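Local coordinates for DNA polymerase (Bacillus phage phi29, PDB 2PY5), which replicates the viral genome by protein-primed, strand-displacing DNA synthesis with high processivity and also carries a 3'-5' proofreading exonuclease, at residues D200-K205 and K209-L214. The protein carries 2 engineered substitutions. Sequence-based numbering, arbitrary orientation.
Sequences DIITTK and KVFPTL. With EDO (1,2-ethanediol), chain M.
Ile-202 and Phe-211 make the apolar end of this contact. CD1 of Ile-202 comes obliquely to the ring, 4.3 Å from CE1 of Phe-211. CD1 lies roughly anti to CA, which extends the branch toward the ring. The phenylalanine is buried. CG2 of its neighbour Val-210 lies 3.5 Å above the ring plane, over the centre. The rings of Phe-207 and Phe-393 meet it edge-to-face, and the ring of Tyr-426 meets it with the planes inclined. This is the dense side.

The lysine side is looser. N of Lys-209 donates to O of Lys-205 at 3.3 Å, a long helical bond bent to 143° at the hydrogen. CB of Lys-209 sits 3.7 Å from the same O of Lys-205. Both lysine chains are exposed. That of Lys-209 is extended, with CG anti to the backbone N (chi1 -172°), and its end leads away from 200-205. The two NZ atoms, of Lys-205 and Lys-209, stay 6.8 Å apart.

A 1,2-ethanediol, probably from the crystallisation liquor, lies by the helix end. Its O2 donates to O of Phe-211 at 2.7 Å, and it is also hydrogen-bonded to O of Lys-208.

Thr-203 joins the two helices. Its OG1 donates to O of Ile-202 at 2.6 Å, in the carbonyl plane, and caps N of Lys-206. Its positive phi marks the break after helix 190-202. The whole is two consecutive helices, 190-202 and 204-210, joined at a threonine that N-caps the second, within the 192-229 region, which is involved in DNA binding, in coordinating synthesis with degradation and in terminal-protein interaction.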
loop_
_atom_site.group_PDB
_atom_site.type_symbol
_atom_site.label_atom_id
_atom_site.label_comp_id
_atom_site.label_asym_id
_atom_site.label_seq_id
_atom_site.Cartn_x
_atom_site.Cartn_y
_atom_site.Cartn_z
ATOM N N ASP F 200 -19.536 5.460 -10.881
ATOM C CA ASP F 200 -19.956 5.781 -12.265
ATOM C C ASP F 200 -20.659 4.577 -12.884
ATOM O O ASP F 200 -21.666 4.729 -13.606
ATOM C CB ASP F 200 -18.759 6.138 -13.159
ATOM C CG ASP F 200 -18.167 7.523 -12.874
ATOM O OD1 ASP F 200 -18.766 8.324 -12.129
ATOM O OD2 ASP F 200 -17.063 7.776 -13.405
ATOM N N ILE F 201 -20.114 3.389 -12.638
ATOM C CA ILE F 201 -20.578 2.176 -13.308
ATOM C C ILE F 201 -21.835 1.611 -12.684
ATOM O O ILE F 201 -22.759 1.227 -13.412
ATOM C CB ILE F 201 -19.465 1.116 -13.363
ATOM C CG1 ILE F 201 -18.341 1.590 -14.285
ATOM C CG2 ILE F 201 -20.019 -0.244 -13.851
ATOM C CD1 ILE F 201 -18.785 1.939 -15.691
ATOM N N ILE F 202 -21.905 1.573 -11.356
ATOM C CA ILE F 202 -23.117 1.046 -10.705
ATOM C C ILE F 202 -24.195 2.111 -10.520
ATOM O O ILE F 202 -25.360 1.762 -10.330
ATOM C CB ILE F 202 -22.804 0.300 -9.381
ATOM C CG1 ILE F 202 -22.492 1.261 -8.240
ATOM C CG2 ILE F 202 -21.674 -0.684 -9.604
ATOM C CD1 ILE F 202 -22.851 0.655 -6.858
ATOM N N THR F 203 -23.803 3.388 -10.668
ATOM C CA THR F 203 -24.603 4.605 -10.429
ATOM C C THR F 203 -24.658 4.974 -8.964
ATOM O O THR F 203 -24.747 4.100 -8.101
ATOM C CB THR F 203 -26.063 4.565 -10.983
ATOM O OG1 THR F 203 -26.907 3.778 -10.116
ATOM C CG2 THR F 203 -26.096 4.029 -12.407
ATOM N N THR F 204 -24.593 6.274 -8.686
ATOM C CA THR F 204 -24.687 6.776 -7.325
ATOM C C THR F 204 -26.027 6.403 -6.681
ATOM O O THR F 204 -26.064 6.084 -5.511
ATOM C CB THR F 204 -24.461 8.310 -7.277
ATOM O OG1 THR F 204 -23.086 8.594 -7.548
ATOM C CG2 THR F 204 -24.824 8.867 -5.922
ATOM N N LYS F 205 -27.112 6.422 -7.455
ATOM C CA LYS F 205 -28.429 6.017 -6.959
ATOM C C LYS F 205 -28.357 4.614 -6.348
ATOM O O LYS F 205 -28.797 4.401 -5.207
ATOM C CB LYS F 205 -29.457 6.041 -8.094
ATOM C CG LYS F 205 -30.872 5.689 -7.673
ATOM C CD LYS F 205 -31.848 5.882 -8.830
ATOM C CE LYS F 205 -33.280 5.562 -8.414
ATOM N NZ LYS F 205 -33.815 6.517 -7.399
ATOM N N LYS F 209 -28.290 3.156 -2.203
ATOM C CA LYS F 209 -29.316 2.202 -1.792
ATOM C C LYS F 209 -28.673 0.976 -1.169
ATOM O O LYS F 209 -29.118 0.501 -0.111
ATOM C CB LYS F 209 -30.161 1.805 -2.997
ATOM C CG LYS F 209 -31.380 0.964 -2.664
ATOM C CD LYS F 209 -32.299 0.871 -3.863
ATOM C CE LYS F 209 -33.600 0.151 -3.540
ATOM N NZ LYS F 209 -34.600 0.341 -4.640
ATOM N N VAL F 210 -27.620 0.465 -1.805
ATOM C CA VAL F 210 -27.012 -0.797 -1.376
ATOM C C VAL F 210 -25.886 -0.634 -0.354
ATOM O O VAL F 210 -25.584 -1.581 0.378
ATOM C CB VAL F 210 -26.545 -1.686 -2.555
ATOM C CG1 VAL F 210 -27.697 -1.864 -3.573
ATOM C CG2 VAL F 210 -25.309 -1.165 -3.200
ATOM N N PHE F 211 -25.261 0.548 -0.296
ATOM C CA PHE F 211 -24.205 0.808 0.704
ATOM C C PHE F 211 -24.602 2.000 1.579
ATOM O O PHE F 211 -24.016 3.091 1.465
ATOM C CB PHE F 211 -22.862 1.040 0.022
ATOM C CG PHE F 211 -22.438 -0.077 -0.874
ATOM C CD1 PHE F 211 -22.144 0.151 -2.213
ATOM C CD2 PHE F 211 -22.351 -1.386 -0.387
ATOM C CE1 PHE F 211 -21.748 -0.893 -3.036
ATOM C CE2 PHE F 211 -21.949 -2.430 -1.195
ATOM C CZ PHE F 211 -21.640 -2.196 -2.520
ATOM N N PRO F 212 -25.594 1.794 2.455
ATOM C CA PRO F 212 -26.074 2.843 3.319
ATOM C C PRO F 212 -25.012 3.223 4.344
ATOM O O PRO F 212 -24.119 2.412 4.675
ATOM C CB PRO F 212 -27.284 2.210 3.998
ATOM C CG PRO F 212 -26.984 0.775 4.014
ATOM C CD PRO F 212 -26.299 0.529 2.715
ATOM N N THR F 213 -25.101 4.450 4.828
ATOM C CA THR F 213 -24.145 4.956 5.798
ATOM C C THR F 213 -24.464 4.366 7.146
ATOM O O THR F 213 -25.578 4.537 7.656
ATOM C CB THR F 213 -24.234 6.480 5.902
ATOM O OG1 THR F 213 -24.090 7.049 4.602
ATOM C CG2 THR F 213 -23.140 7.014 6.822
ATOM N N LEU F 214 -23.509 3.637 7.726
ATOM C CA LEU F 214 -23.690 3.084 9.048
ATOM C C LEU F 214 -23.342 4.123 10.110
ATOM O O LEU F 214 -22.518 5.028 9.898
ATOM C CB LEU F 214 -22.834 1.832 9.252
ATOM C CG LEU F 214 -23.084 0.622 8.317
ATOM C CD1 LEU F 214 -22.487 -0.610 9.016
ATOM C CD2 LEU F 214 -24.532 0.414 7.945
HETATM C C1 EDO M . -26.382 6.915 1.398
HETATM O O1 EDO M . -27.372 5.876 1.397
HETATM C C2 EDO M . -25.000 6.350 1.725
HETATM O O2 EDO M . -24.397 5.667 0.623
#